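Local coordinates for ABC sugar (Ribose) transporter, periplasmic substrate-binding subunit (Rhodobacter sphaeroides, PDB 3L49), which probably binds a sugar in the periplasm as the substrate-binding subunit of an ABC transporter, at residues 198-203 with 224-229; 205-210 with 236-241. All blocks are in the same frame, centred on the assembly; numbering follows the deposited sequence.

Interaction 1: 198-203 with 224-229; sequences CWDVPM and DGSPEF
Three hydrogen bonds converge on one carboxylate oxygen, OD2 of Asp200. The backbone N of Ser226 gives the firmest: it lies 2.5 Å from OD2 of Asp200, nearly along the C-O axis of the carboxylate, with an N-H...O angle of 163°. The N-H of Gly225 comes in more bent, a weak bond of 2.6 Å from N to OD2, and the hydroxyl OG of Ser226 adds a weak third. An aspartate suits this spot because its short carboxylate, probably ionised, lets one oxygen accept all three donors, two of them weakly. Gly225 suits its place, since with phi and psi both positive a CB would be pressed against the carbonyl oxygen of Asp224.

Both segments follow parallel strands of the C-terminal lobe of a periplasmic binding protein, at the ends that lead into helices 200-212 and 227-234; Ser226 is the N-cap residue of the second. Asp200 therefore joins two successive strand-to-helix turns, and the nearby helix start would probably help to stabilise its negative charge.

Van der Waals contact continues beside this. OD1 of Asp200, buried without a polar partner, lies 3.1 Å from CD2 of Phe229, the carboxylate and ring planes crossing at 52°. Phe229, its CG anti to the backbone N (chi1 -162°), carries its ring on to an apolar contact with Met203, whose CB meets CE1 at 3.5 Å. Trp199 turns its indole away to bond Asp166 through NE1, leaving CB 4.1 Å from OD2 of Asp224.

Interaction 2: 205-210 with 236-241; sequences GATQAL and PESPAG
The methyl group of Thr207 does most of the touching where helix 200-212 passes over the turn that leads into strand 240-245. CG2 stands anti to the backbone N and so projects from the helix onto three successive residues. It meets OG of Ser238 at 3.4 Å, CG of the Pro239 ring at 3.8 Å and CB of Ala240 at 4.1 Å. One helical turn further on, CB of Leu210 packs against the same proline atom, CG, at 4.0 Å. Proline offers a compact apolar ring to both side chains, and the small alanine lets the helix come near: the CA atoms of Thr207 and Ala240 are 6.0 Å apart.

Behind this first shell, Ser238 makes an ST turn: its OG, anti to the backbone N, accepts the N-H of Ala240 at 3.2 Å and 158°, with a weak further bond to Met232 O. An alanine here would lose this acceptor and would probably loosen the turn that presents Pro239 to the helix. Within the helix, OG1 of Thr207 bonds to Met203 O, one turn earlier; it also bonds to Thr220 OG1 of strand 219-222.

Threonine thus divides its two branches, the hydroxyl bonding to the helix and to strand 219-222 while the methyl packs on the turn and the first residue of strand 240-245. Helix and turn are therefore held together across this buried layer by van der Waals contact, with the polar bonds setting the shape of each partner.

Overall arrangement
Interactions 1 and 2 lie along the same helix, 200-212, with centres 12 Å apart. Their segments alternate in the chain. The helix packs on the start of helix 227-234 in interaction 1 and on the turn into strand 240-245 in interaction 2. Phe229 joins the two: its CE1 lies 3.5 Å from OG1 of Thr207 and 3.7 Å from CB of Ala240. Interaction 1 is the one beside a bound molecule of unknown identity: the nearest atoms of the Asp224 side chain and that molecule are about 3 Å apart; whether it marks the sugar site is not settled. The centre of interaction 2 lies about 20 Å from the centre of the chain, that of interaction 1 about 9 Å.

Interaction 1: 198-203 with 224-229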
loop_
_atom_site.group_PDB
_atom_site.type_symbol
_atom_site.label_atom_id
_atom_site.label_comp_id
_atom_site.label_asym_id
_atom_site.label_seq_id
_atom_site.Cartn_x
_atom_site.Cartn_y
_atom_site.Cartn_z
ATOM N N CYS A 198 5.578 -4.276 -3.533
ATOM C CA CYS A 198 4.136 -4.117 -3.312
ATOM C C CYS A 198 3.758 -2.641 -3.178
ATOM O O CYS A 198 2.579 -2.298 -3.042
ATOM C CB CYS A 198 3.656 -4.921 -2.092
ATOM S SG CYS A 198 4.206 -4.276 -0.477
ATOM N N TRP A 199 4.766 -1.775 -3.229
ATOM C CA TRP A 199 4.556 -0.331 -3.189
ATOM C C TRP A 199 5.664 0.450 -3.897
ATOM O O TRP A 199 6.747 -0.079 -4.144
ATOM C CB TRP A 199 4.293 0.176 -1.755
ATOM C CG TRP A 199 5.438 0.040 -0.783
ATOM C CD1 TRP A 199 6.189 -1.070 -0.536
ATOM C CD2 TRP A 199 5.927 1.054 0.097
ATOM N NE1 TRP A 199 7.131 -0.804 0.420
ATOM C CE2 TRP A 199 6.989 0.491 0.835
ATOM C CE3 TRP A 199 5.572 2.385 0.333
ATOM C CZ2 TRP A 199 7.705 1.215 1.787
ATOM C CZ3 TRP A 199 6.283 3.105 1.286
ATOM C CH2 TRP A 199 7.343 2.521 1.990
ATOM N N ASP A 200 5.344 1.705 -4.216
ATOM C CA ASP A 200 6.125 2.640 -5.049
ATOM C C ASP A 200 7.507 3.027 -4.566
ATOM O O ASP A 200 8.462 3.076 -5.348
ATOM C CB ASP A 200 5.369 3.969 -5.117
ATOM C CG ASP A 200 4.709 4.191 -6.426
ATOM O OD1 ASP A 200 5.111 3.534 -7.402
ATOM O OD2 ASP A 200 3.796 5.032 -6.472
ATOM N N VAL A 201 7.563 3.379 -3.283
ATOM C CA VAL A 201 8.689 4.093 -2.688
ATOM C C VAL A 201 10.053 3.381 -2.842
ATOM O O VAL A 201 10.995 4.020 -3.315
ATOM C CB VAL A 201 8.338 4.607 -1.243
ATOM C CG1 VAL A 201 9.503 5.303 -0.576
ATOM C CG2 VAL A 201 7.142 5.561 -1.305
ATOM N N PRO A 202 10.151 2.063 -2.526
ATOM C CA PRO A 202 11.435 1.395 -2.814
ATOM C C PRO A 202 11.814 1.352 -4.299
ATOM O O PRO A 202 13.001 1.335 -4.634
ATOM C CB PRO A 202 11.230 -0.035 -2.282
ATOM C CG PRO A 202 9.761 -0.210 -2.190
ATOM C CD PRO A 202 9.187 1.133 -1.901
ATOM N N MET A 203 10.820 1.350 -5.182
ATOM C CA MET A 203 11.091 1.310 -6.615
ATOM C C MET A 203 11.669 2.621 -7.135
ATOM O O MET A 203 12.343 2.627 -8.163
ATOM C CB MET A 203 9.856 0.851 -7.409
ATOM C CG MET A 203 9.422 -0.596 -7.145
ATOM S SD MET A 203 10.705 -1.830 -7.465
ATOM C CE MET A 203 11.477 -2.047 -5.868
ATOM N N ASP A 224 1.114 2.403 -6.335
ATOM C CA ASP A 224 0.571 3.534 -5.534
ATOM C C ASP A 224 0.285 4.738 -6.395
ATOM O O ASP A 224 -0.793 5.313 -6.316
ATOM C CB ASP A 224 1.443 3.974 -4.348
ATOM C CG ASP A 224 1.152 3.188 -3.086
ATOM O OD1 ASP A 224 0.263 2.315 -3.129
ATOM O OD2 ASP A 224 1.830 3.429 -2.066
ATOM N N GLY A 225 1.261 5.120 -7.209
ATOM C CA GLY A 225 1.142 6.312 -8.028
ATOM C C GLY A 225 1.723 7.551 -7.368
ATOM O O GLY A 225 1.216 8.660 -7.574
ATOM N N SER A 226 2.780 7.365 -6.576
ATOM C CA SER A 226 3.524 8.480 -5.974
ATOM C C SER A 226 4.151 9.313 -7.091
ATOM O O SER A 226 4.764 8.744 -8.003
ATOM C CB SER A 226 4.602 7.970 -5.005
ATOM O OG SER A 226 5.745 7.489 -5.694
ATOM N N PRO A 227 3.979 10.657 -7.034
ATOM C CA PRO A 227 4.351 11.587 -8.113
ATOM C C PRO A 227 5.739 11.368 -8.720
ATOM O O PRO A 227 5.888 11.478 -9.936
ATOM C CB PRO A 227 4.268 12.954 -7.431
ATOM C CG PRO A 227 3.204 12.777 -6.417
ATOM C CD PRO A 227 3.384 11.379 -5.892
ATOM N N GLU A 228 6.721 11.035 -7.880
ATOM C CA GLU A 228 8.083 10.718 -8.338
ATOM C C GLU A 228 8.185 9.442 -9.178
ATOM O O GLU A 228 8.932 9.410 -10.153
ATOM C CB GLU A 228 9.088 10.699 -7.174
ATOM C CG GLU A 228 8.462 10.735 -5.766
ATOM C CD GLU A 228 9.491 10.712 -4.626
ATOM O OE1 GLU A 228 9.067 10.672 -3.447
ATOM O OE2 GLU A 228 10.714 10.727 -4.904
ATOM N N PHE A 229 7.436 8.399 -8.823
ATOM C CA PHE A 229 7.480 7.170 -9.619
ATOM C C PHE A 229 6.681 7.245 -10.928
ATOM O O PHE A 229 7.119 6.725 -11.954
ATOM C CB PHE A 229 7.119 5.924 -8.804
ATOM C CG PHE A 229 7.570 4.639 -9.451
ATOM C CD1 PHE A 229 8.919 4.286 -9.469
ATOM C CD2 PHE A 229 6.650 3.791 -10.070
ATOM C CE1 PHE A 229 9.341 3.103 -10.082
ATOM C CE2 PHE A 229 7.059 2.607 -10.674
ATOM C CZ PHE A 229 8.406 2.260 -10.683
#

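Interaction 2: 205-210 with 236-241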
loop_
_atom_site.group_PDB
_atom_site.type_symbol
_atom_site.label_atom_id
_atom_site.label_comp_id
_atom_site.label_asym_id
_atom_site.label_seq_id
_atom_site.Cartn_x
_atom_site.Cartn_y
_atom_site.Cartn_z
ATOM N N GLY A 205 14.000 4.248 -5.463
ATOM C CA GLY A 205 15.402 3.935 -5.222
ATOM C C GLY A 205 15.995 2.942 -6.196
ATOM O O GLY A 205 17.104 3.144 -6.694
ATOM N N ALA A 206 15.252 1.876 -6.476
ATOM C CA ALA A 206 15.713 0.813 -7.382
ATOM C C ALA A 206 15.978 1.353 -8.783
ATOM O O ALA A 206 16.981 1.013 -9.405
ATOM C CB ALA A 206 14.704 -0.335 -7.424
ATOM N N THR A 207 15.087 2.227 -9.244
ATOM C CA THR A 207 15.217 2.910 -10.531
ATOM C C THR A 207 16.457 3.799 -10.569
ATOM O O THR A 207 17.229 3.739 -11.535
ATOM C CB THR A 207 13.955 3.743 -10.830
ATOM O OG1 THR A 207 12.800 2.927 -10.625
ATOM C CG2 THR A 207 13.948 4.265 -12.259
ATOM N N GLN A 208 16.644 4.604 -9.514
ATOM C CA GLN A 208 17.816 5.476 -9.379
ATOM C C GLN A 208 19.136 4.698 -9.470
ATOM O O GLN A 208 20.065 5.132 -10.169
ATOM C CB GLN A 208 17.746 6.257 -8.074
ATOM C CG GLN A 208 16.802 7.465 -8.108
ATOM C CD GLN A 208 16.471 7.997 -6.718
ATOM O OE1 GLN A 208 15.689 8.945 -6.572
ATOM N NE2 GLN A 208 17.060 7.384 -5.687
ATOM N N ALA A 209 19.189 3.541 -8.794
ATOM C CA ALA A 209 20.347 2.642 -8.809
ATOM C C ALA A 209 20.665 2.067 -10.188
ATOM O O ALA A 209 21.828 2.037 -10.588
ATOM C CB ALA A 209 20.153 1.500 -7.799
ATOM N N LEU A 210 19.636 1.597 -10.896
ATOM C CA LEU A 210 19.789 1.043 -12.249
ATOM C C LEU A 210 20.280 2.097 -13.217
ATOM O O LEU A 210 21.117 1.822 -14.081
ATOM C CB LEU A 210 18.453 0.489 -12.770
ATOM C CG LEU A 210 17.849 -0.762 -12.127
ATOM C CD1 LEU A 210 16.457 -1.013 -12.702
ATOM C CD2 LEU A 210 18.746 -1.988 -12.309
ATOM N N PRO A 236 10.772 8.283 -20.893
ATOM C CA PRO A 236 11.300 7.188 -21.729
ATOM C C PRO A 236 12.777 6.825 -21.513
ATOM O O PRO A 236 13.222 5.791 -22.014
ATOM C CB PRO A 236 11.085 7.701 -23.156
ATOM C CG PRO A 236 11.048 9.185 -23.026
ATOM C CD PRO A 236 10.400 9.459 -21.707
ATOM N N GLU A 237 13.519 7.660 -20.788
ATOM C CA GLU A 237 14.937 7.417 -20.511
ATOM C C GLU A 237 15.089 6.590 -19.243
ATOM O O GLU A 237 16.111 5.933 -19.032
ATOM C CB GLU A 237 15.695 8.739 -20.327
ATOM C CG GLU A 237 15.391 9.840 -21.353
ATOM C CD GLU A 237 16.058 9.616 -22.707
ATOM O OE1 GLU A 237 16.992 8.787 -22.803
ATOM O OE2 GLU A 237 15.647 10.284 -23.680
ATOM N N SER A 238 14.062 6.642 -18.398
ATOM C CA SER A 238 14.076 5.991 -17.096
ATOM C C SER A 238 13.646 4.532 -17.188
ATOM O O SER A 238 12.714 4.206 -17.922
ATOM C CB SER A 238 13.167 6.752 -16.127
ATOM O OG SER A 238 12.841 5.978 -14.990
ATOM N N PRO A 239 14.328 3.643 -16.442
ATOM C CA PRO A 239 13.928 2.234 -16.353
ATOM C C PRO A 239 12.709 1.921 -15.460
ATOM O O PRO A 239 12.509 0.769 -15.099
ATOM C CB PRO A 239 15.187 1.551 -15.803
ATOM C CG PRO A 239 15.880 2.589 -15.021
ATOM C CD PRO A 239 15.569 3.910 -15.688
ATOM N N ALA A 240 11.897 2.912 -15.105
ATOM C CA ALA A 240 10.654 2.621 -14.394
ATOM C C ALA A 240 9.621 2.101 -15.387
ATOM O O ALA A 240 9.307 2.779 -16.359
ATOM C CB ALA A 240 10.146 3.845 -13.667
ATOM N N GLY A 241 9.105 0.895 -15.133
ATOM C CA GLY A 241 8.321 0.138 -16.117
ATOM C C GLY A 241 6.805 0.255 -16.079
ATOM O O GLY A 241 6.174 0.347 -17.133
#